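Local coordinates for mannose recognizing lectin (Marasmius oreades, PDB 4TKC), which binds mannose and is a fungal lectin of the bulb-type family, at residues 30-35 / 40-45. Sequence-based numbering, arbitrary orientation.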
ATOM      1  N   VAL A  30      -6.607  18.653  -2.120  1.00 17.32           N
ATOM      2  CA  VAL A  30      -6.399  17.869  -3.327  1.00 17.11           C
ATOM      3  C   VAL A  30      -6.222  16.404  -2.891  1.00 14.54           C
ATOM      4  O   VAL A  30      -5.402  16.141  -2.023  1.00 16.05           O
ATOM      5  CB  VAL A  30      -5.152  18.343  -4.107  1.00 15.88           C
ATOM      6  CG1 VAL A  30      -5.065  17.628  -5.458  1.00 18.17           C
ATOM      7  CG2 VAL A  30      -5.177  19.873  -4.329  1.00 18.27           C
ATOM      8  N   GLU A  31      -7.030  15.519  -3.471  1.00 16.83           N
ATOM      9  CA  GLU A  31      -7.079  14.120  -3.036  1.00 15.94           C
ATOM     10  C   GLU A  31      -7.061  13.239  -4.269  1.00 14.87           C
ATOM     11  O   GLU A  31      -7.905  13.346  -5.172  1.00 16.38           O
ATOM     12  CB  GLU A  31      -8.337  13.897  -2.199  1.00 17.34           C
ATOM     13  CG  GLU A  31      -8.317  12.575  -1.425  1.00 19.00           C
ATOM     14  CD  GLU A  31      -9.499  12.446  -0.496  1.00 18.31           C
ATOM     15  OE1 GLU A  31     -10.633  12.680  -0.951  1.00 20.65           O
ATOM     16  OE2 GLU A  31      -9.311  11.973   0.642  1.00 19.27           O
ATOM     17  N   PHE A  32      -6.186  12.226  -4.216  1.00 15.20           N
ATOM     18  CA  PHE A  32      -6.013  11.255  -5.277  1.00 13.93           C
ATOM     19  C   PHE A  32      -6.512   9.915  -4.723  1.00 14.42           C
ATOM     20  O   PHE A  32      -5.867   9.259  -3.882  1.00 16.30           O
ATOM     21  CB  PHE A  32      -4.557  11.142  -5.672  1.00 13.92           C
ATOM     22  CG  PHE A  32      -4.297  10.166  -6.785  1.00 15.00           C
ATOM     23  CD1 PHE A  32      -4.958  10.255  -8.002  1.00 15.00           C
ATOM     24  CD2 PHE A  32      -3.472   9.074  -6.579  1.00 18.11           C
ATOM     25  CE1 PHE A  32      -4.693   9.380  -9.034  1.00 17.35           C
ATOM     26  CE2 PHE A  32      -3.218   8.187  -7.605  1.00 19.93           C
ATOM     27  CZ  PHE A  32      -3.822   8.346  -8.830  1.00 17.06           C
ATOM     28  N   ARG A  33      -7.677   9.511  -5.215  1.00 15.08           N
ATOM     29  CA  ARG A  33      -8.459   8.424  -4.624  1.00 16.11           C
ATOM     30  C   ARG A  33      -8.510   7.211  -5.514  1.00 15.67           C
ATOM     31  O   ARG A  33      -8.658   7.319  -6.736  1.00 16.17           O
ATOM     32  CB  ARG A  33      -9.926   8.897  -4.544  1.00 23.16           C
ATOM     33  CG  ARG A  33     -10.189  10.178  -3.814  1.00 23.72           C
ATOM     34  CD  ARG A  33     -11.622  10.647  -4.042  1.00 21.38           C
ATOM     35  NE  ARG A  33     -11.833  11.882  -3.297  1.00 26.81           N
ATOM     36  CZ  ARG A  33     -12.944  12.605  -3.296  1.00 26.51           C
ATOM     37  NH1 ARG A  33     -13.969  12.278  -4.095  1.00 27.82           N
ATOM     38  NH2 ARG A  33     -12.996  13.691  -2.513  1.00 32.53           N
ATOM     39  N   VAL A  34      -8.560   6.027  -4.881  1.00 15.60           N
ATOM     40  CA  VAL A  34      -9.050   4.838  -5.566  1.00 16.58           C
ATOM     41  C   VAL A  34     -10.389   4.470  -4.904  1.00 17.66           C
ATOM     42  O   VAL A  34     -10.465   4.344  -3.668  1.00 17.20           O
ATOM     43  CB  VAL A  34      -8.047   3.672  -5.471  1.00 15.98           C
ATOM     44  CG1 VAL A  34      -8.598   2.402  -6.128  1.00 16.77           C
ATOM     45  CG2 VAL A  34      -6.724   4.049  -6.121  1.00 16.60           C
ATOM     46  N   THR A  35     -11.463   4.470  -5.705  1.00 18.31           N
ATOM     47  CA  THR A  35     -12.821   4.415  -5.154  1.00 16.69           C
ATOM     48  C   THR A  35     -13.336   2.995  -5.058  1.00 18.36           C
ATOM     49  O   THR A  35     -12.858   2.099  -5.769  1.00 18.27           O
ATOM     50  CB  THR A  35     -13.826   5.300  -5.935  1.00 17.50           C
ATOM     51  OG1 THR A  35     -14.186   4.665  -7.156  1.00 20.05           O
ATOM     52  CG2 THR A  35     -13.230   6.707  -6.222  1.00 19.80           C
ATOM     53  N   ILE A  40     -10.181   5.716 -10.449  1.00 16.67           N
ATOM     54  CA  ILE A  40      -8.975   6.403 -10.017  1.00 16.35           C
ATOM     55  C   ILE A  40      -9.171   7.908 -10.300  1.00 17.60           C
ATOM     56  O   ILE A  40      -9.360   8.325 -11.456  1.00 17.22           O
ATOM     57  CB  ILE A  40      -7.729   5.911 -10.765  1.00 16.01           C
ATOM     58  CG1 ILE A  40      -7.580   4.387 -10.612  1.00 16.28           C
ATOM     59  CG2 ILE A  40      -6.486   6.599 -10.242  1.00 15.06           C
ATOM     60  CD1 ILE A  40      -6.524   3.803 -11.516  1.00 17.87           C
ATOM     61  N   GLN A  41      -9.249   8.687  -9.223  1.00 16.21           N
ATOM     62  CA  GLN A  41      -9.773  10.073  -9.373  1.00 16.16           C
ATOM     63  C   GLN A  41      -8.993  11.059  -8.529  1.00 16.56           C
ATOM     64  O   GLN A  41      -8.726  10.841  -7.348  1.00 19.74           O
ATOM     65  CB  GLN A  41     -11.245  10.098  -8.962  1.00 18.29           C
ATOM     66  CG  GLN A  41     -12.104   9.146  -9.764  1.00 20.55           C
ATOM     67  CD  GLN A  41     -13.567   9.243  -9.421  1.00 20.00           C
ATOM     68  OE1 GLN A  41     -13.935   9.433  -8.271  1.00 23.47           O
ATOM     69  NE2 GLN A  41     -14.424   9.145 -10.447  1.00 22.07           N
ATOM     70  N   LEU A  42      -8.735  12.213  -9.152  1.00 18.74           N
ATOM     71  CA  LEU A  42      -8.054  13.319  -8.512  1.00 17.19           C
ATOM     72  C   LEU A  42      -9.114  14.403  -8.350  1.00 15.76           C
ATOM     73  O   LEU A  42      -9.625  14.958  -9.350  1.00 15.36           O
ATOM     74  CB  LEU A  42      -6.919  13.855  -9.401  1.00 15.44           C
ATOM     75  CG  LEU A  42      -6.016  14.930  -8.794  1.00 16.62           C
ATOM     76  CD1 LEU A  42      -5.206  14.355  -7.635  1.00 17.05           C
ATOM     77  CD2 LEU A  42      -5.119  15.548  -9.864  1.00 15.99           C
ATOM     78  N   PHE A  43      -9.377  14.798  -7.107  1.00 16.59           N
ATOM     79  CA  PHE A  43     -10.440  15.756  -6.779  1.00 16.62           C
ATOM     80  C   PHE A  43      -9.880  16.967  -6.050  1.00 13.66           C
ATOM     81  O   PHE A  43      -8.941  16.902  -5.261  1.00 17.52           O
ATOM     82  CB  PHE A  43     -11.495  15.053  -5.885  1.00 18.96           C
ATOM     83  CG  PHE A  43     -12.680  14.521  -6.642  1.00 19.63           C
ATOM     84  CD1 PHE A  43     -12.660  13.255  -7.218  1.00 22.03           C
ATOM     85  CD2 PHE A  43     -13.791  15.310  -6.838  1.00 20.22           C
ATOM     86  CE1 PHE A  43     -13.736  12.795  -7.962  1.00 23.49           C
ATOM     87  CE2 PHE A  43     -14.869  14.863  -7.577  1.00 22.22           C
ATOM     88  CZ  PHE A  43     -14.844  13.607  -8.142  1.00 25.47           C
ATOM     89  N   LEU A  44     -10.442  18.116  -6.400  1.00 16.50           N
ATOM     90  CA  LEU A  44     -10.252  19.377  -5.669  1.00 17.79           C
ATOM     91  C   LEU A  44     -11.487  19.668  -4.805  1.00 18.17           C
ATOM     92  O   LEU A  44     -12.616  19.730  -5.332  1.00 19.52           O
ATOM     93  CB  LEU A  44     -10.071  20.552  -6.648  1.00 17.04           C
ATOM     94  CG  LEU A  44      -9.728  21.902  -6.010  1.00 20.09           C
ATOM     95  CD1 LEU A  44      -8.423  21.899  -5.202  1.00 20.76           C
ATOM     96  CD2 LEU A  44      -9.663  22.958  -7.126  1.00 19.92           C
ATOM     97  N   ASP A  45     -11.253  19.985  -3.533  1.00 20.10           N
ATOM     98  CA  ASP A  45     -12.304  20.355  -2.582  1.00 17.36           C
ATOM     99  C   ASP A  45     -13.502  19.409  -2.570  1.00 20.66           C
ATOM    100  O   ASP A  45     -14.633  19.851  -2.377  1.00 21.29           O
ATOM    101  CB  ASP A  45     -12.754  21.781  -2.889  1.00 20.74           C
ATOM    102  CG  ASP A  45     -11.635  22.748  -2.767  1.00 17.84           C
ATOM    103  OD1 ASP A  45     -10.776  22.614  -1.884  1.00 18.47           O
ATOM    104  OD2 ASP A  45     -11.680  23.735  -3.512  1.00 17.84           O
TER
HETATM  105  O   HOH W   1     -14.582  10.288  -5.798  1.00 34.06           O
HETATM  106  O   HOH W   2     -15.936   6.608  -8.074  1.00 31.86           O
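In the central hairpin of a four-stranded antiparallel sheet of this bulb-type lectin, Glu31 and Arg33 pair with Phe43 and Gln41 through two backbone hydrogen bonds each. Phe43 N reaches Glu31 O at 2.8 Å, and the bond from Arg33 N to Gln41 O, 2.7 Å long, is almost straight (176°). On the face bearing these four side chains, the guanidinium of Arg33 lies flat on the Phe43 ring, planes 12° apart, with NH1 3.5 Å from Phe43 CD1. With CG anti to the carbonyl carbon (chi1 -55°) and the chain extended from CG to NE, Arg33 carries its guanidinium to this ring. The guanidinium's rotation is fixed by salt bridges from Arg33 NE to Glu31 OE1 (2.8 Å), met from above the carboxylate plane, and from NH2 to Asp46; a water links NH1 to Gln41 OE1. Glu31 OE2 hydrogen-bonds to His5, and Gln41 NE2 to Asp54.

The other face turns to the interior of the β-prism II fold, toward Leu93 and Cys95 of strand 92-95. There Ile40 CG2 sits 3.5 Å from Phe32 CZ, the two side chains alongside each other. Leu42 CD1 wedges between Phe32 CB (3.8 Å) and Val30 CG1 (3.9 Å), while Val30 CG2 meets Leu44 CD1.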